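Local coordinates for protein phosphoserine aminotransferase (Bacillus alcalophilus, PDB 1W23) that uses pyridoxal 5'-phosphate to transfer an amino group reversibly between glutamate and 3-phosphohydroxypyruvate, forming phosphoserine in the second step of serine biosynthesis, at residues A[274-285]-A[346-357]. Numbering follows the deposited sequence. Where two conformers were deposited one is given.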
ATOM      1  N   ILE A 274      -1.194 -21.376  26.264  1.00 10.12           N
ATOM      2  CA  ILE A 274      -2.534 -21.613  25.735  1.00  9.97           C
ATOM      3  C   ILE A 274      -2.755 -23.083  25.429  1.00  9.61           C
ATOM      4  O   ILE A 274      -3.802 -23.642  25.800  1.00  9.81           O
ATOM      5  CB  ILE A 274      -2.782 -20.699  24.505  1.00 10.73           C
ATOM      6  CG1 ILE A 274      -2.578 -19.215  24.874  1.00 13.77           C
ATOM      7  CG2 ILE A 274      -4.191 -20.947  23.982  1.00 11.06           C
ATOM      8  CD1 ILE A 274      -2.593 -18.280  23.701  1.00 16.08           C
ATOM      9  N   TYR A 275      -1.812 -23.750  24.767  1.00  9.22           N
ATOM     10  CA  TYR A 275      -1.971 -25.174  24.500  1.00  9.41           C
ATOM     11  C   TYR A 275      -2.091 -26.007  25.781  1.00  9.59           C
ATOM     12  O   TYR A 275      -2.887 -26.954  25.814  1.00  9.90           O
ATOM     13  CB  TYR A 275      -0.885 -25.709  23.575  1.00  9.43           C
ATOM     14  CG  TYR A 275      -1.008 -25.274  22.135  1.00  9.43           C
ATOM     15  CD1 TYR A 275      -0.035 -24.543  21.510  1.00  9.89           C
ATOM     16  CD2 TYR A 275      -2.136 -25.597  21.379  1.00  9.50           C
ATOM     17  CE1 TYR A 275      -0.139 -24.128  20.189  1.00  9.68           C
ATOM     18  CE2 TYR A 275      -2.258 -25.212  20.062  1.00  9.28           C
ATOM     19  CZ  TYR A 275      -1.256 -24.465  19.477  1.00  9.57           C
ATOM     20  OH  TYR A 275      -1.420 -24.099  18.144  1.00  9.71           O
ATOM     21  N   ASP A 276      -1.322 -25.670  26.813  1.00  9.45           N
ATOM     22  CA  ASP A 276      -1.461 -26.414  28.069  1.00 10.56           C
ATOM     23  C   ASP A 276      -2.881 -26.234  28.632  1.00 10.08           C
ATOM     24  O   ASP A 276      -3.452 -27.179  29.211  1.00 10.62           O
ATOM     25  CB  ASP A 276      -0.409 -25.973  29.071  1.00 12.42           C
ATOM     26  CG  ASP A 276       0.959 -26.490  28.864  1.00 13.80           C
ATOM     27  OD1 ASP A 276       1.193 -27.361  28.011  1.00 16.19           O
ATOM     28  OD2 ASP A 276       1.872 -26.061  29.625  1.00 17.87           O
ATOM     29  N   THR A 277      -3.427 -25.030  28.502  1.00  9.98           N
ATOM     30  CA  THR A 277      -4.789 -24.781  29.021  1.00 10.56           C
ATOM     31  C   THR A 277      -5.788 -25.675  28.287  1.00 10.11           C
ATOM     32  O   THR A 277      -6.702 -26.267  28.875  1.00 10.95           O
ATOM     33  CB  THR A 277      -5.160 -23.324  28.885  1.00 10.71           C
ATOM     34  OG1 THR A 277      -4.165 -22.485  29.534  1.00 10.78           O
ATOM     35  CG2 THR A 277      -6.472 -22.993  29.534  1.00 12.24           C
ATOM     36  N   ILE A 278      -5.649 -25.770  26.957  1.00  9.77           N
ATOM     37  CA  ILE A 278      -6.486 -26.663  26.184  1.00  9.54           C
ATOM     38  C   ILE A 278      -6.313 -28.108  26.629  1.00  9.43           C
ATOM     39  O   ILE A 278      -7.294 -28.852  26.887  1.00  9.88           O
ATOM     40  CB  ILE A 278      -6.196 -26.489  24.657  1.00  9.35           C
ATOM     41  CG1 ILE A 278      -6.646 -25.094  24.191  1.00 10.14           C
ATOM     42  CG2 ILE A 278      -6.840 -27.594  23.830  1.00 10.65           C
ATOM     43  CD1 ILE A 278      -6.135 -24.749  22.778  1.00 11.07           C
ATOM     44  N   ASP A 279      -5.063 -28.550  26.722  1.00  9.75           N
ATOM     45  CA  ASP A 279      -4.766 -29.943  27.000  1.00 10.53           C
ATOM     46  C   ASP A 279      -5.191 -30.352  28.404  1.00 10.75           C
ATOM     47  O   ASP A 279      -5.553 -31.517  28.593  1.00 13.84           O
ATOM     48  CB  ASP A 279      -3.284 -30.230  26.727  1.00 10.52           C
ATOM     49  CG  ASP A 279      -2.927 -30.110  25.269  1.00 11.12           C
ATOM     50  OD1 ASP A 279      -3.827 -30.174  24.404  1.00 12.01           O
ATOM     51  OD2 ASP A 279      -1.708 -30.004  24.984  1.00 12.67           O
ATOM     52  N   GLU A 280      -5.181 -29.422  29.358  1.00 10.47           N
ATOM     53  CA  GLU A 280      -5.577 -29.671  30.746  1.00 11.14           C
ATOM     54  C   GLU A 280      -7.067 -29.575  30.949  1.00 10.49           C
ATOM     55  O   GLU A 280      -7.573 -29.779  32.074  1.00 11.71           O
ATOM     56  CB  GLU A 280      -4.863 -28.651  31.654  1.00 14.75           C
ATOM     57  CG  GLU A 280      -3.340 -28.763  31.786  1.00 17.09           C
ATOM     58  CD  GLU A 280      -2.647 -27.504  32.303  1.00 24.99           C
ATOM     59  OE1 GLU A 280      -1.401 -27.438  32.366  1.00 22.33           O
ATOM     60  OE2 GLU A 280      -3.320 -26.482  32.649  1.00 22.64           O
ATOM     61  N   SER A 281      -7.853 -29.261  29.918  1.00 10.12           N
ATOM     62  CA  SER A 281      -9.283 -28.952  30.043  1.00  9.85           C
ATOM     63  C   SER A 281     -10.214 -30.158  29.946  1.00  9.90           C
ATOM     64  O   SER A 281     -11.448 -29.992  29.942  1.00  9.96           O
ATOM     65  CB  SER A 281      -9.718 -27.930  29.000  1.00  9.93           C
ATOM     66  OG  SER A 281      -9.871 -28.517  27.692  1.00 10.55           O
ATOM     67  N   ASN A 282      -9.656 -31.365  29.871  1.00 10.16           N
ATOM     68  CA  ASN A 282     -10.440 -32.616  29.756  1.00  9.88           C
ATOM     69  C   ASN A 282     -11.485 -32.520  28.674  1.00 10.09           C
ATOM     70  O   ASN A 282     -12.628 -32.977  28.843  1.00 10.46           O
ATOM     71  CB  ASN A 282     -11.057 -33.072  31.076  1.00 10.61           C
ATOM     72  CG  ASN A 282     -11.387 -34.529  31.038  1.00 10.29           C
ATOM     73  OD1 ASN A 282     -10.624 -35.325  30.470  1.00 10.58           O
ATOM     74  ND2 ASN A 282     -12.539 -34.946  31.604  1.00 10.41           N
ATOM     75  N   GLY A 283     -11.096 -31.951  27.520  1.00 10.35           N
ATOM     76  CA  GLY A 283     -11.993 -31.908  26.371  1.00 10.33           C
ATOM     77  C   GLY A 283     -12.955 -30.742  26.372  1.00 10.18           C
ATOM     78  O   GLY A 283     -13.760 -30.604  25.425  1.00 10.69           O
ATOM     79  N   PHE A 284     -12.963 -29.878  27.383  1.00 10.27           N
ATOM     80  CA  PHE A 284     -13.838 -28.705  27.355  1.00 10.24           C
ATOM     81  C   PHE A 284     -13.461 -27.777  26.204  1.00  9.56           C
ATOM     82  O   PHE A 284     -14.354 -27.173  25.575  1.00 10.28           O
ATOM     83  CB  PHE A 284     -13.787 -28.031  28.714  1.00  9.97           C
ATOM     84  CG  PHE A 284     -14.802 -26.888  28.852  1.00 10.21           C
ATOM     85  CD1 PHE A 284     -16.064 -27.129  29.405  1.00 11.50           C
ATOM     86  CD2 PHE A 284     -14.469 -25.611  28.434  1.00 10.42           C
ATOM     87  CE1 PHE A 284     -16.978 -26.092  29.525  1.00 12.01           C
ATOM     88  CE2 PHE A 284     -15.393 -24.591  28.552  1.00 11.55           C
ATOM     89  CZ  PHE A 284     -16.632 -24.815  29.105  1.00 12.39           C
ATOM     90  N   TYR A 285     -12.163 -27.613  25.951  1.00  9.25           N
ATOM     91  CA  TYR A 285     -11.621 -26.947  24.775  1.00  9.45           C
ATOM     92  C   TYR A 285     -10.952 -28.005  23.920  1.00  9.77           C
ATOM     93  O   TYR A 285     -10.191 -28.835  24.480  1.00 10.79           O
ATOM     94  CB  TYR A 285     -10.586 -25.853  25.137  1.00  9.34           C
ATOM     95  CG  TYR A 285     -11.154 -24.818  26.069  1.00  9.31           C
ATOM     96  CD1 TYR A 285     -10.822 -24.795  27.408  1.00 10.05           C
ATOM     97  CD2 TYR A 285     -12.055 -23.860  25.646  1.00  9.64           C
ATOM     98  CE1 TYR A 285     -11.330 -23.846  28.300  1.00 10.17           C
ATOM     99  CE2 TYR A 285     -12.596 -22.921  26.500  1.00 10.06           C
ATOM    100  CZ  TYR A 285     -12.243 -22.916  27.846  1.00 10.18           C
ATOM    101  OH  TYR A 285     -12.827 -21.993  28.674  1.00 10.92           O
ATOM    102  N   CYS A 346      -1.519 -13.726  27.146  1.00  9.42           N
ATOM    103  CA  CYS A 346      -1.703 -15.162  27.118  1.00  9.99           C
ATOM    104  C   CYS A 346      -2.063 -15.690  28.509  1.00 10.03           C
ATOM    105  O   CYS A 346      -2.914 -16.587  28.617  1.00 10.72           O
ATOM    106  CB  CYS A 346      -0.441 -15.822  26.556  1.00 10.81           C
ATOM    107  SG  CYS A 346      -0.105 -15.366  24.826  1.00 11.80           S
ATOM    108  N   ILE A 347      -1.391 -15.185  29.547  1.00 10.51           N
ATOM    109  CA  ILE A 347      -1.777 -15.550  30.926  1.00 10.99           C
ATOM    110  C   ILE A 347      -3.211 -15.159  31.171  1.00 10.47           C
ATOM    111  O   ILE A 347      -3.974 -15.940  31.772  1.00 11.36           O
ATOM    112  CB  ILE A 347      -0.799 -14.899  31.896  1.00 12.86           C
ATOM    113  CG1 ILE A 347       0.650 -15.384  31.716  0.60 16.40           C
ATOM    114  CG2 ILE A 347      -1.312 -15.061  33.332  1.00 16.92           C
ATOM    115  CD1 ILE A 347       1.753 -14.632  32.432  0.60 22.35           C
ATOM    116  N   ALA A 348      -3.645 -13.962  30.763  1.00 10.30           N
ATOM    117  CA  ALA A 348      -5.014 -13.514  30.965  1.00 10.58           C
ATOM    118  C   ALA A 348      -6.002 -14.452  30.233  1.00 10.15           C
ATOM    119  O   ALA A 348      -7.069 -14.790  30.765  1.00 10.64           O
ATOM    120  CB  ALA A 348      -5.199 -12.064  30.546  1.00 11.08           C
ATOM    121  N   LEU A 349      -5.653 -14.852  28.998  1.00  9.97           N
ATOM    122  CA  LEU A 349      -6.502 -15.778  28.255  1.00  9.46           C
ATOM    123  C   LEU A 349      -6.633 -17.108  28.989  1.00  9.63           C
ATOM    124  O   LEU A 349      -7.751 -17.655  29.085  1.00 10.33           O
ATOM    125  CB  LEU A 349      -5.994 -15.933  26.827  1.00  9.99           C
ATOM    126  CG  LEU A 349      -6.795 -16.917  25.958  1.00 10.73           C
ATOM    127  CD1 LEU A 349      -8.233 -16.477  25.811  1.00 12.55           C
ATOM    128  CD2 LEU A 349      -6.157 -17.044  24.585  1.00 12.63           C
ATOM    129  N   ARG A 350      -5.528 -17.643  29.483  1.00 10.11           N
ATOM    130  CA  ARG A 350      -5.589 -18.882  30.286  1.00 10.35           C
ATOM    131  C   ARG A 350      -6.555 -18.692  31.457  1.00 10.29           C
ATOM    132  O   ARG A 350      -7.396 -19.576  31.718  1.00 11.40           O
ATOM    133  CB  ARG A 350      -4.194 -19.264  30.763  1.00 10.94           C
ATOM    134  CG  ARG A 350      -4.200 -20.295  31.867  1.00 11.35           C
ATOM    135  CD  ARG A 350      -2.781 -20.779  32.177  1.00 14.39           C
ATOM    136  NE  ARG A 350      -2.672 -21.720  33.256  1.00 16.90           N
ATOM    137  CZ  ARG A 350      -2.784 -23.039  33.108  1.00 18.34           C
ATOM    138  NH1 ARG A 350      -3.009 -23.620  31.912  1.00 19.53           N
ATOM    139  NH2 ARG A 350      -2.664 -23.748  34.244  1.00 22.26           N
ATOM    140  N   GLU A 351      -6.461 -17.599  32.181  1.00 10.76           N
ATOM    141  CA  GLU A 351      -7.310 -17.392  33.344  1.00 11.87           C
ATOM    142  C   GLU A 351      -8.786 -17.306  32.937  1.00 11.48           C
ATOM    143  O   GLU A 351      -9.677 -17.880  33.591  1.00 12.79           O
ATOM    144  CB  GLU A 351      -6.827 -16.106  34.079  1.00 13.96           C
ATOM    145  CG  GLU A 351      -5.470 -16.381  34.773  1.00 25.64           C
ATOM    146  CD  GLU A 351      -4.774 -15.226  35.385  1.00 40.28           C
ATOM    147  OE1 GLU A 351      -3.673 -15.374  36.000  1.00 56.29           O
ATOM    148  OE2 GLU A 351      -5.302 -14.082  35.311  1.00 69.40           O
ATOM    149  N   LEU A 352      -9.088 -16.605  31.838  1.00 11.29           N
ATOM    150  CA  LEU A 352     -10.450 -16.556  31.320  1.00 11.79           C
ATOM    151  C   LEU A 352     -10.946 -17.950  31.006  1.00 10.84           C
ATOM    152  O   LEU A 352     -12.079 -18.325  31.346  1.00 12.15           O
ATOM    153  CB  LEU A 352     -10.460 -15.698  30.050  1.00 12.78           C
ATOM    154  CG  LEU A 352     -11.764 -15.615  29.256  1.00 15.36           C
ATOM    155  CD1 LEU A 352     -12.626 -14.454  29.710  1.00 24.26           C
ATOM    156  CD2 LEU A 352     -11.564 -15.336  27.771  1.00 18.86           C
ATOM    157  N   MET A 353     -10.116 -18.714  30.306  1.00 10.45           N
ATOM    158  CA  MET A 353     -10.494 -20.060  29.888  1.00  9.97           C
ATOM    159  C   MET A 353     -10.758 -20.983  31.082  1.00 10.75           C
ATOM    160  O   MET A 353     -11.723 -21.787  31.091  1.00 11.07           O
ATOM    161  CB  MET A 353      -9.439 -20.667  28.964  1.00 10.47           C
ATOM    162  CG  MET A 353      -9.417 -20.001  27.590  1.00 10.32           C
ATOM    163  SD  MET A 353      -8.063 -20.462  26.511  1.00 10.99           S
ATOM    164  CE  MET A 353      -8.568 -22.138  25.997  1.00 11.52           C
ATOM    165  N   ILE A 354      -9.910 -20.919  32.094  1.00 10.71           N
ATOM    166  CA  ILE A 354     -10.083 -21.769  33.281  1.00 11.79           C
ATOM    167  C   ILE A 354     -11.360 -21.383  34.001  1.00 11.69           C
ATOM    168  O   ILE A 354     -12.163 -22.232  34.383  1.00 13.24           O
ATOM    169  CB  ILE A 354      -8.849 -21.702  34.189  1.00 12.38           C
ATOM    170  CG1 ILE A 354      -7.651 -22.370  33.523  1.00 13.48           C
ATOM    171  CG2 ILE A 354      -9.154 -22.347  35.567  1.00 14.67           C
ATOM    172  CD1 ILE A 354      -6.348 -22.135  34.216  1.00 16.78           C
ATOM    173  N   GLN A 355     -11.566 -20.083  34.192  1.00 12.06           N
ATOM    174  CA  GLN A 355     -12.754 -19.625  34.907  1.00 12.82           C
ATOM    175  C   GLN A 355     -14.025 -19.986  34.155  1.00 12.81           C
ATOM    176  O   GLN A 355     -15.013 -20.431  34.766  1.00 14.29           O
ATOM    177  CB  GLN A 355     -12.647 -18.110  35.193  1.00 15.94           C
ATOM    178  CG  GLN A 355     -13.873 -17.510  35.908  1.00 24.88           C
ATOM    179  CD  GLN A 355     -13.840 -15.986  36.030  1.00 31.15           C
ATOM    180  OE1 GLN A 355     -12.844 -15.336  36.374  1.00 50.55           O
ATOM    181  NE2 GLN A 355     -14.940 -15.338  35.692  1.00 55.16           N
ATOM    182  N   PHE A 356     -14.020 -19.837  32.841  1.00 12.16           N
ATOM    183  CA  PHE A 356     -15.252 -20.144  32.064  1.00 11.96           C
ATOM    184  C   PHE A 356     -15.572 -21.619  32.182  1.00 11.93           C
ATOM    185  O   PHE A 356     -16.729 -22.012  32.351  1.00 14.15           O
ATOM    186  CB  PHE A 356     -15.056 -19.689  30.609  1.00 12.61           C
ATOM    187  CG  PHE A 356     -16.331 -19.810  29.807  1.00 11.96           C
ATOM    188  CD1 PHE A 356     -17.245 -18.767  29.809  1.00 13.66           C
ATOM    189  CD2 PHE A 356     -16.588 -20.970  29.107  1.00 12.49           C
ATOM    190  CE1 PHE A 356     -18.438 -18.945  29.131  1.00 15.10           C
ATOM    191  CE2 PHE A 356     -17.778 -21.125  28.405  1.00 12.81           C
ATOM    192  CZ  PHE A 356     -18.703 -20.116  28.412  1.00 14.40           C
ATOM    193  N   LYS A 357     -14.574 -22.485  32.088  1.00 12.24           N
ATOM    194  CA  LYS A 357     -14.747 -23.921  32.253  1.00 12.92           C
ATOM    195  C   LYS A 357     -15.288 -24.258  33.620  1.00 15.07           C
ATOM    196  O   LYS A 357     -16.258 -25.018  33.763  1.00 17.56           O
ATOM    197  CB  LYS A 357     -13.401 -24.616  32.019  1.00 14.55           C
ATOM    198  CG  LYS A 357     -13.369 -26.113  32.266  1.00 16.24           C
ATOM    199  CD  LYS A 357     -11.930 -26.612  32.193  0.70 16.25           C
ATOM    200  CE  LYS A 357     -11.035 -26.301  33.419  0.70 18.73           C
ATOM    201  NZ  LYS A 357      -9.685 -26.925  33.371  0.70 19.60           N
TER
HETATM  202  O   HOH W   1      -7.700 -26.110  31.566  1.00 15.96           O
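Met353 makes a Met-aromatic contact with Tyr285, which lies just beyond the turn that follows helix 274-279; this helix and helix 346-357, 12° apart, pack side by side in the C-terminal part of this class-V aminotransferase, away from the cofactor. From CB outward, the methionine meets Thr277 first: CB lies 3.8 Å from Thr277 CG2 and also touches the tyrosine's OH end; CG passes near Tyr285 CZ; SD stands farther off above the ring. A bend at chi3 (74°) then brings CE down over the ring centre, 3.7 Å from the centroid, with Ile278 CG1 beside it. Phe284 CD2 covers the opposite face, so the tyrosine is sandwiched. Met353 also touches Phe301 of strand 298-302 and Phe312 of helix 306-318, which extend the apolar layer.

On the more polar flank, Arg350 runs extended from CG to NE. Its NH1 donates to Thr277 OG1 (2.9 Å), a hydroxyl also bonded to Ile273 O, while NH1 and NH2 both grip Glu280 OE2, the carboxylate turned 81° from the guanidinium. A leucine here would probably leave Glu280 without its charged mate, its carboxylate free to swing. Farther along, Lys357 lays CA over the Phe284 face, and its NZ reaches a water held by Thr277 O. Tyr285 OH donates to Met353 O at 2.7 Å, approaching a lone pair in the plane of that carbonyl, although the oxygen already accepts from Lys357 N.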